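PDB 2HEU: sugar ABC transporter, sugar-binding protein from Streptococcus pneumoniae, which probably binds sugars, likely raffinose-type oligosaccharides, outside the cell and delivers them to an ABC transporter for import. Local coordinates for residues N205-S210 and G387-L392; A370-L375 and N393-P398. All blocks are in the same frame, centred on the assembly; numbering follows the deposited sequence. Where two conformers were deposited one is given.

How the contacts relate
Both contacts use helix 385-396, the last helix of the chain. Contact 1 sets its residues 387-392 against the loop 205-210, which joins helices 192-199 and 212-222. Contact 2 sets its C-terminal part against the start of helix 370-382, the partner in a helical hairpin. Along the chain the order is 205-210, 370-375, 387-392, 393-398, so the segments alternate. The centres lie about 10 Å apart, on the same side of the chain's centre. They also meet directly: Asn393 ND2 probably bonds to Ile207 O, and Asn397 OD1 to the backbone N of Asn205. The C-terminal hairpin is thereby joined to the helical part of one lobe.

Contact 1 (N205-S210 and G387-L392); sequences NAIKLS and GMVNDL
The loop 205-210 runs beside helix 385-396 and comes nearest where the CA atoms of Leu209 and Val389 are 6.2 Å apart. Val389 has the largest share of the contact, with Ile207 close behind. Its two methyls divide the work. Val389 CG1 is anti to the backbone N (chi1 170°) and lies 3.4 Å from Ile207 O. It is also near Leu209 N and the CA of Lys208. Val389 CG2 packs on Leu209, 3.9 Å from Leu209 CA, with Leu209 CD1 almost as close. The side chains of Leu209 and Val389 cross at about a right angle.

Ile207 turns its CB toward the helix, and both branches touch it. Ile207 CG2 comes to 4.3 Å from Val389 CG1. The longer branch puts Ile207 CD1 4.0 Å from Leu392 CB, one helical turn further on. These two side chains also cross at about a right angle.

The contact between the segments is thus apolar, and Ile207, Val389 and Leu392 are all buried. The carbonyl of Ile207 is nevertheless satisfied, because Asn393 ND2 of the same helix bonds to its O. Met214 of helix 212-222 touches Val389 and Leu392, and Tyr198 and Leu199 of helix 192-199 touch Ile207. The arrangement is a connecting loop packed on a helix by aliphatic side chains, within a helical part of one lobe of a solute-binding protein fold.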
ATOM      1  N   ASN A 205      11.794 -12.963  22.052  1.00  9.85           N
ATOM      2  CA  ASN A 205      10.996 -14.062  22.538  1.00 10.20           C
ATOM      3  C   ASN A 205       9.794 -13.600  23.375  1.00 10.26           C
ATOM      4  O   ASN A 205       9.195 -14.439  24.038  1.00 12.83           O
ATOM      5  CB  ASN A 205      11.801 -15.108  23.274  1.00 10.98           C
ATOM      6  CG  ASN A 205      12.808 -15.736  22.314  1.00 11.32           C
ATOM      7  OD1 ASN A 205      14.066 -15.837  22.631  1.00 15.13           O
ATOM      8  ND2 ASN A 205      12.347 -16.125  21.176  1.00 10.46           N
ATOM      9  N   ALA A 206       9.359 -12.337  23.265  1.00  9.44           N
ATOM     10  CA  ALA A 206       8.268 -11.872  24.081  1.00 10.81           C
ATOM     11  C   ALA A 206       6.899 -12.147  23.493  1.00 10.35           C
ATOM     12  O   ALA A 206       5.910 -11.934  24.183  1.00 16.51           O
ATOM     13  CB  ALA A 206       8.356 -10.386  24.382  1.00 13.48           C
ATOM     14  N   ILE A 207       6.811 -12.621  22.303  1.00  9.60           N
ATOM     15  CA  ILE A 207       5.509 -12.931  21.720  1.00  9.99           C
ATOM     16  C   ILE A 207       5.115 -14.315  22.219  1.00  9.57           C
ATOM     17  O   ILE A 207       5.859 -15.275  21.971  1.00 10.40           O
ATOM     18  CB  ILE A 207       5.549 -12.870  20.168  1.00  9.84           C
ATOM     19  CG1 ILE A 207       6.006 -11.465  19.705  1.00 10.23           C
ATOM     20  CG2 ILE A 207       4.236 -13.321  19.533  1.00 11.19           C
ATOM     21  CD1 ILE A 207       6.479 -11.415  18.267  1.00 11.76           C
ATOM     22  N   LYS A 208       4.012 -14.436  22.943  1.00  9.98           N
ATOM     23  CA  LYS A 208       3.587 -15.711  23.527  0.50  9.35           C
ATOM     24  C   LYS A 208       2.179 -16.030  23.143  1.00  9.16           C
ATOM     25  O   LYS A 208       1.306 -15.179  23.036  1.00  9.50           O
ATOM     26  CB  LYS A 208       3.697 -15.642  25.042  0.50 10.99           C
ATOM     27  CG  LYS A 208       5.131 -15.676  25.504  0.50 10.73           C
ATOM     28  CD  LYS A 208       5.295 -15.309  26.966  0.50 14.10           C
ATOM     29  CE  LYS A 208       4.542 -16.014  27.911  0.50 20.48           C
ATOM     30  NZ  LYS A 208       5.000 -15.626  29.262  0.50 26.46           N
ATOM     31  N   LEU A 209       1.937 -17.332  22.985  1.00  9.43           N
ATOM     32  CA  LEU A 209       0.600 -17.818  22.626  1.00  9.75           C
ATOM     33  C   LEU A 209      -0.458 -17.396  23.619  1.00  9.72           C
ATOM     34  O   LEU A 209      -1.566 -17.128  23.236  1.00 11.02           O
ATOM     35  CB  LEU A 209       0.672 -19.347  22.491  1.00 10.95           C
ATOM     36  CG  LEU A 209      -0.618 -19.988  22.080  1.00 11.20           C
ATOM     37  CD1 LEU A 209      -1.144 -19.469  20.758  1.00 12.29           C
ATOM     38  CD2 LEU A 209      -0.407 -21.543  22.022  1.00 15.44           C
ATOM     39  N   SER A 210      -0.078 -17.279  24.902  1.00 10.01           N
ATOM     40  CA  SER A 210      -0.990 -16.876  25.940  1.00  9.91           C
ATOM     41  C   SER A 210      -1.338 -15.410  25.942  1.00 10.67           C
ATOM     42  O   SER A 210      -2.210 -14.968  26.674  1.00 11.41           O
ATOM     43  CB  SER A 210      -0.413 -17.277  27.286  1.00 11.89           C
ATOM     44  OG  SER A 210       0.929 -16.820  27.470  1.00 13.06           O
ATOM     45  N   GLY A 387       3.221 -22.969  16.383  1.00  9.34           N
ATOM     46  CA  GLY A 387       4.150 -22.821  15.306  1.00 10.06           C
ATOM     47  C   GLY A 387       4.204 -21.399  14.781  1.00  8.80           C
ATOM     48  O   GLY A 387       5.247 -20.863  14.464  1.00  9.72           O
ATOM     49  N   MET A 388       3.022 -20.757  14.653  1.00  8.60           N
ATOM     50  CA  MET A 388       2.981 -19.376  14.197  1.00  8.31           C
ATOM     51  C   MET A 388       3.669 -18.446  15.190  1.00  8.15           C
ATOM     52  O   MET A 388       4.411 -17.557  14.793  1.00  7.97           O
ATOM     53  CB  MET A 388       1.523 -18.941  13.896  1.00  8.12           C
ATOM     54  CG  MET A 388       1.450 -17.523  13.415  1.00  8.13           C
ATOM     55  SD  MET A 388      -0.108 -17.044  12.703  1.00  8.66           S
ATOM     56  CE  MET A 388      -1.242 -17.113  14.083  1.00 10.65           C
ATOM     57  N   VAL A 389       3.412 -18.627  16.491  1.00  8.19           N
ATOM     58  CA  VAL A 389       4.116 -17.847  17.514  1.00  8.37           C
ATOM     59  C   VAL A 389       5.600 -18.055  17.408  1.00  8.44           C
ATOM     60  O   VAL A 389       6.384 -17.086  17.451  1.00  8.69           O
ATOM     61  CB  VAL A 389       3.560 -18.193  18.895  1.00  8.94           C
ATOM     62  CG1 VAL A 389       4.439 -17.581  19.987  1.00 10.74           C
ATOM     63  CG2 VAL A 389       2.111 -17.739  19.029  1.00  9.84           C
ATOM     64  N   ASN A 390       6.037 -19.289  17.285  1.00  8.37           N
ATOM     65  CA  ASN A 390       7.446 -19.562  17.139  1.00  9.02           C
ATOM     66  C   ASN A 390       8.033 -18.863  15.922  1.00  8.19           C
ATOM     67  O   ASN A 390       9.134 -18.277  15.968  1.00  9.40           O
ATOM     68  CB  ASN A 390       7.664 -21.059  17.068  1.00 10.35           C
ATOM     69  CG  ASN A 390       7.418 -21.787  18.374  1.00 10.50           C
ATOM     70  OD1 ASN A 390       7.303 -21.167  19.428  1.00 11.22           O
ATOM     71  ND2 ASN A 390       7.297 -23.099  18.270  1.00 12.00           N
ATOM     72  N   ASP A 391       7.306 -18.903  14.795  1.00  8.72           N
ATOM     73  CA  ASP A 391       7.720 -18.225  13.582  1.00  8.55           C
ATOM     74  C   ASP A 391       7.834 -16.735  13.763  1.00  7.71           C
ATOM     75  O   ASP A 391       8.741 -16.094  13.205  1.00  8.53           O
ATOM     76  CB  ASP A 391       6.739 -18.514  12.440  1.00  9.68           C
ATOM     77  CG  ASP A 391       6.717 -19.914  11.908  1.00 11.13           C
ATOM     78  OD1 ASP A 391       7.623 -20.677  12.149  1.00 14.48           O
ATOM     79  OD2 ASP A 391       5.742 -20.199  11.147  1.00 13.53           O
ATOM     80  N   LEU A 392       6.890 -16.147  14.454  1.00  7.86           N
ATOM     81  CA  LEU A 392       6.925 -14.700  14.719  1.00  8.14           C
ATOM     82  C   LEU A 392       8.163 -14.353  15.498  1.00  7.92           C
ATOM     83  O   LEU A 392       8.885 -13.401  15.153  1.00  8.03           O
ATOM     84  CB  LEU A 392       5.665 -14.254  15.507  1.00  8.19           C
ATOM     85  CG  LEU A 392       4.379 -14.183  14.642  1.00  8.05           C
ATOM     86  CD1 LEU A 392       3.171 -14.232  15.530  1.00  9.15           C
ATOM     87  CD2 LEU A 392       4.364 -12.927  13.785  1.00  8.59           C
TER

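Contact 2 (A370-L375 and N393-P398); sequences ADFHTL and NAFFNP
Phe395 meets Asp371 and Phe372 near the closest approach of segments 370-375 and 393-398, where the CA atoms of Asp371 and Phe395 are 6.6 Å apart. Its ring lies against the first turn of helix 370-382. CB is directed toward that helix, and CG is anti to the backbone N (chi1 174°). The backbone N of Phe372 sits over the centre of one face of the Phe395 ring, 4.0 Å above the plane. Two beta carbons also touch the ring: Asp371 CB is 3.6 Å from Phe395 CD1, and Phe372 CB is 3.7 Å from Phe395 CE2. Asp371 therefore takes part through its methylene.

Ring to ring, Phe372 CD1 approaches Phe396 CZ obliquely at 4.3 Å, a looser contact. Within helix 385-396, Phe395 CD2 stands over the centre of one face of Phe396, 3.5 Å above its plane.

Aliphatic packing adds a smaller share. Leu375, one turn along from Asp371, brings CD2 to 4.4 Å from Phe395 CB. No polar bond links the two segments. Leu375 N bonds to Asp371 O at 3.0 Å within its helix, while Asn393 and Asn397 bond to the loop 205-210.

Trp366, just before helix 370-382, meets Phe395 and Phe396 edge-to-face and also touches the ring of Phe372. Helix 178-189 packs on Phe372 through Asn178, Asn181 and Gln182. The contact thus lies at the open end of the hairpin made by helices 370-382 and 385-396, with helix 178-189 beside it.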
ATOM      1  N   ALA A 370       9.339 -11.001   3.867  1.00 10.23           N
ATOM      2  CA  ALA A 370       8.855 -12.218   3.262  1.00 10.55           C
ATOM      3  C   ALA A 370       8.511 -13.284   4.310  1.00  9.46           C
ATOM      4  O   ALA A 370       7.523 -13.997   4.141  1.00 10.04           O
ATOM      5  CB  ALA A 370       9.922 -12.831   2.274  1.00 12.60           C
ATOM      6  N   ASP A 371       9.308 -13.427   5.361  1.00  9.40           N
ATOM      7  CA  ASP A 371       9.028 -14.440   6.337  1.00  9.19           C
ATOM      8  C   ASP A 371       7.756 -14.199   7.115  1.00  8.56           C
ATOM      9  O   ASP A 371       7.132 -15.151   7.629  1.00  9.08           O
ATOM     10  CB  ASP A 371      10.198 -14.683   7.266  1.00  9.37           C
ATOM     11  CG  ASP A 371      11.399 -15.338   6.623  1.00 11.32           C
ATOM     12  OD1 ASP A 371      11.353 -15.670   5.426  1.00 14.89           O
ATOM     13  OD2 ASP A 371      12.428 -15.494   7.320  1.00 12.81           O
ATOM     14  N   PHE A 372       7.322 -12.943   7.206  1.00  8.46           N
ATOM     15  CA  PHE A 372       6.045 -12.600   7.808  1.00  8.22           C
ATOM     16  C   PHE A 372       4.927 -13.066   6.888  1.00  8.03           C
ATOM     17  O   PHE A 372       3.893 -13.635   7.333  1.00  7.92           O
ATOM     18  CB  PHE A 372       5.926 -11.089   8.083  1.00  8.01           C
ATOM     19  CG  PHE A 372       4.684 -10.718   8.788  1.00  8.57           C
ATOM     20  CD1 PHE A 372       4.554 -10.826  10.176  1.00  8.51           C
ATOM     21  CD2 PHE A 372       3.574 -10.226   8.085  1.00  8.50           C
ATOM     22  CE1 PHE A 372       3.373 -10.458  10.822  1.00  9.11           C
ATOM     23  CE2 PHE A 372       2.395  -9.886   8.718  1.00  9.35           C
ATOM     24  CZ  PHE A 372       2.308  -9.970  10.097  1.00  8.60           C
ATOM     25  N   HIS A 373       5.072 -12.847   5.565  1.00  8.24           N
ATOM     26  CA  HIS A 373       4.080 -13.398   4.615  1.00  8.50           C
ATOM     27  C   HIS A 373       3.956 -14.886   4.819  1.00  8.35           C
ATOM     28  O   HIS A 373       2.863 -15.472   4.919  1.00  8.67           O
ATOM     29  CB  HIS A 373       4.491 -13.124   3.163  1.00  8.60           C
ATOM     30  CG  HIS A 373       4.843 -11.710   2.851  1.00  9.02           C
ATOM     31  ND1 HIS A 373       5.449 -11.435   1.669  1.00 10.53           N
ATOM     32  CD2 HIS A 373       4.705 -10.555   3.545  1.00 10.09           C
ATOM     33  CE1 HIS A 373       5.665 -10.133   1.652  1.00 11.06           C
ATOM     34  NE2 HIS A 373       5.189  -9.543   2.735  1.00 10.80           N
ATOM     35  N   THR A 374       5.104 -15.573   4.866  1.00  8.54           N
ATOM     36  CA  THR A 374       5.137 -17.026   4.919  1.00  9.08           C
ATOM     37  C   THR A 374       4.458 -17.533   6.200  1.00  7.98           C
ATOM     38  O   THR A 374       3.699 -18.486   6.150  1.00  8.41           O
ATOM     39  CB  THR A 374       6.578 -17.526   4.823  1.00 10.52           C
ATOM     40  OG1 THR A 374       7.092 -17.095   3.565  1.00 11.07           O
ATOM     41  CG2 THR A 374       6.719 -19.016   5.040  1.00 11.36           C
ATOM     42  N   LEU A 375       4.803 -16.947   7.366  1.00  8.15           N
ATOM     43  CA  LEU A 375       4.205 -17.470   8.593  1.00  8.08           C
ATOM     44  C   LEU A 375       2.694 -17.257   8.589  1.00  8.06           C
ATOM     45  O   LEU A 375       1.940 -18.069   9.154  1.00  8.56           O
ATOM     46  CB  LEU A 375       4.866 -16.894   9.826  1.00  8.58           C
ATOM     47  CG  LEU A 375       4.694 -15.404  10.147  1.00  8.58           C
ATOM     48  CD1 LEU A 375       3.400 -15.101  10.903  1.00  9.50           C
ATOM     49  CD2 LEU A 375       5.896 -14.841  10.907  1.00  9.68           C
ATOM     50  N   ASN A 393       8.457 -15.075  16.590  1.00  8.13           N
ATOM     51  CA  ASN A 393       9.691 -14.758  17.319  1.00  8.55           C
ATOM     52  C   ASN A 393      10.928 -14.998  16.460  1.00  8.12           C
ATOM     53  O   ASN A 393      11.892 -14.211  16.531  1.00  8.96           O
ATOM     54  CB  ASN A 393       9.805 -15.521  18.634  1.00  9.41           C
ATOM     55  CG  ASN A 393       8.841 -14.960  19.669  1.00  8.97           C
ATOM     56  OD1 ASN A 393       8.877 -13.772  20.025  1.00  9.93           O
ATOM     57  ND2 ASN A 393       7.931 -15.813  20.151  1.00 11.05           N
ATOM     58  N   ALA A 394      10.949 -16.052  15.667  1.00  8.66           N
ATOM     59  CA  ALA A 394      12.118 -16.296  14.850  1.00  8.45           C
ATOM     60  C   ALA A 394      12.367 -15.176  13.887  1.00  8.77           C
ATOM     61  O   ALA A 394      13.505 -14.806  13.607  1.00  9.03           O
ATOM     62  CB  ALA A 394      11.999 -17.640  14.120  1.00 10.03           C
ATOM     63  N   PHE A 395      11.277 -14.602  13.354  1.00  8.40           N
ATOM     64  CA  PHE A 395      11.370 -13.489  12.389  1.00  8.54           C
ATOM     65  C   PHE A 395      11.768 -12.190  13.043  1.00  8.28           C
ATOM     66  O   PHE A 395      12.600 -11.463  12.512  1.00  8.78           O
ATOM     67  CB  PHE A 395       9.986 -13.363  11.707  1.00  8.35           C
ATOM     68  CG  PHE A 395       9.862 -12.190  10.784  1.00  8.58           C
ATOM     69  CD1 PHE A 395      10.692 -12.054   9.692  1.00  9.80           C
ATOM     70  CD2 PHE A 395       8.905 -11.211  11.018  1.00  8.73           C
ATOM     71  CE1 PHE A 395      10.544 -10.968   8.821  1.00 10.02           C
ATOM     72  CE2 PHE A 395       8.775 -10.147  10.164  1.00  9.72           C
ATOM     73  CZ  PHE A 395       9.562 -10.016   9.077  1.00  9.64           C
ATOM     74  N   PHE A 396      11.183 -11.864  14.216  1.00  8.34           N
ATOM     75  CA  PHE A 396      11.457 -10.580  14.839  1.00  8.46           C
ATOM     76  C   PHE A 396      12.688 -10.605  15.693  1.00  8.83           C
ATOM     77  O   PHE A 396      13.335  -9.525  15.859  1.00  9.07           O
ATOM     78  CB  PHE A 396      10.231 -10.065  15.626  1.00  8.40           C
ATOM     79  CG  PHE A 396       9.109  -9.608  14.724  1.00  8.08           C
ATOM     80  CD1 PHE A 396       9.291  -8.465  13.926  1.00  8.74           C
ATOM     81  CD2 PHE A 396       7.918 -10.296  14.626  1.00  8.70           C
ATOM     82  CE1 PHE A 396       8.316  -8.038  13.065  1.00  9.26           C
ATOM     83  CE2 PHE A 396       6.917  -9.878  13.766  1.00  8.81           C
ATOM     84  CZ  PHE A 396       7.143  -8.746  12.980  1.00  9.36           C
ATOM     85  N   ASN A 397      13.097 -11.729  16.263  1.00  8.45           N
ATOM     86  CA  ASN A 397      14.278 -11.741  17.143  1.00  8.51           C
ATOM     87  C   ASN A 397      15.487 -11.102  16.496  1.00  9.12           C
ATOM     88  O   ASN A 397      16.187 -10.337  17.204  1.00 10.27           O
ATOM     89  CB  ASN A 397      14.588 -13.167  17.618  1.00  9.27           C
ATOM     90  CG  ASN A 397      13.655 -13.632  18.725  1.00  8.97           C
ATOM     91  OD1 ASN A 397      12.966 -12.852  19.399  1.00  9.44           O
ATOM     92  ND2 ASN A 397      13.726 -14.918  18.968  1.00  8.95           N
ATOM     93  N   PRO A 398      15.862 -11.391  15.259  1.00  9.45           N
ATOM     94  CA  PRO A 398      17.096 -10.790  14.705  1.00 10.54           C
ATOM     95  C   PRO A 398      17.018  -9.270  14.647  1.00 10.16           C
ATOM     96  O   PRO A 398      18.057  -8.589  14.636  1.00 12.35           O
ATOM     97  CB  PRO A 398      17.249 -11.432  13.350  1.00 10.65           C
ATOM     98  CG  PRO A 398      16.499 -12.725  13.480  1.00 10.98           C
ATOM     99  CD  PRO A 398      15.288 -12.388  14.340  1.00  9.28           C
TER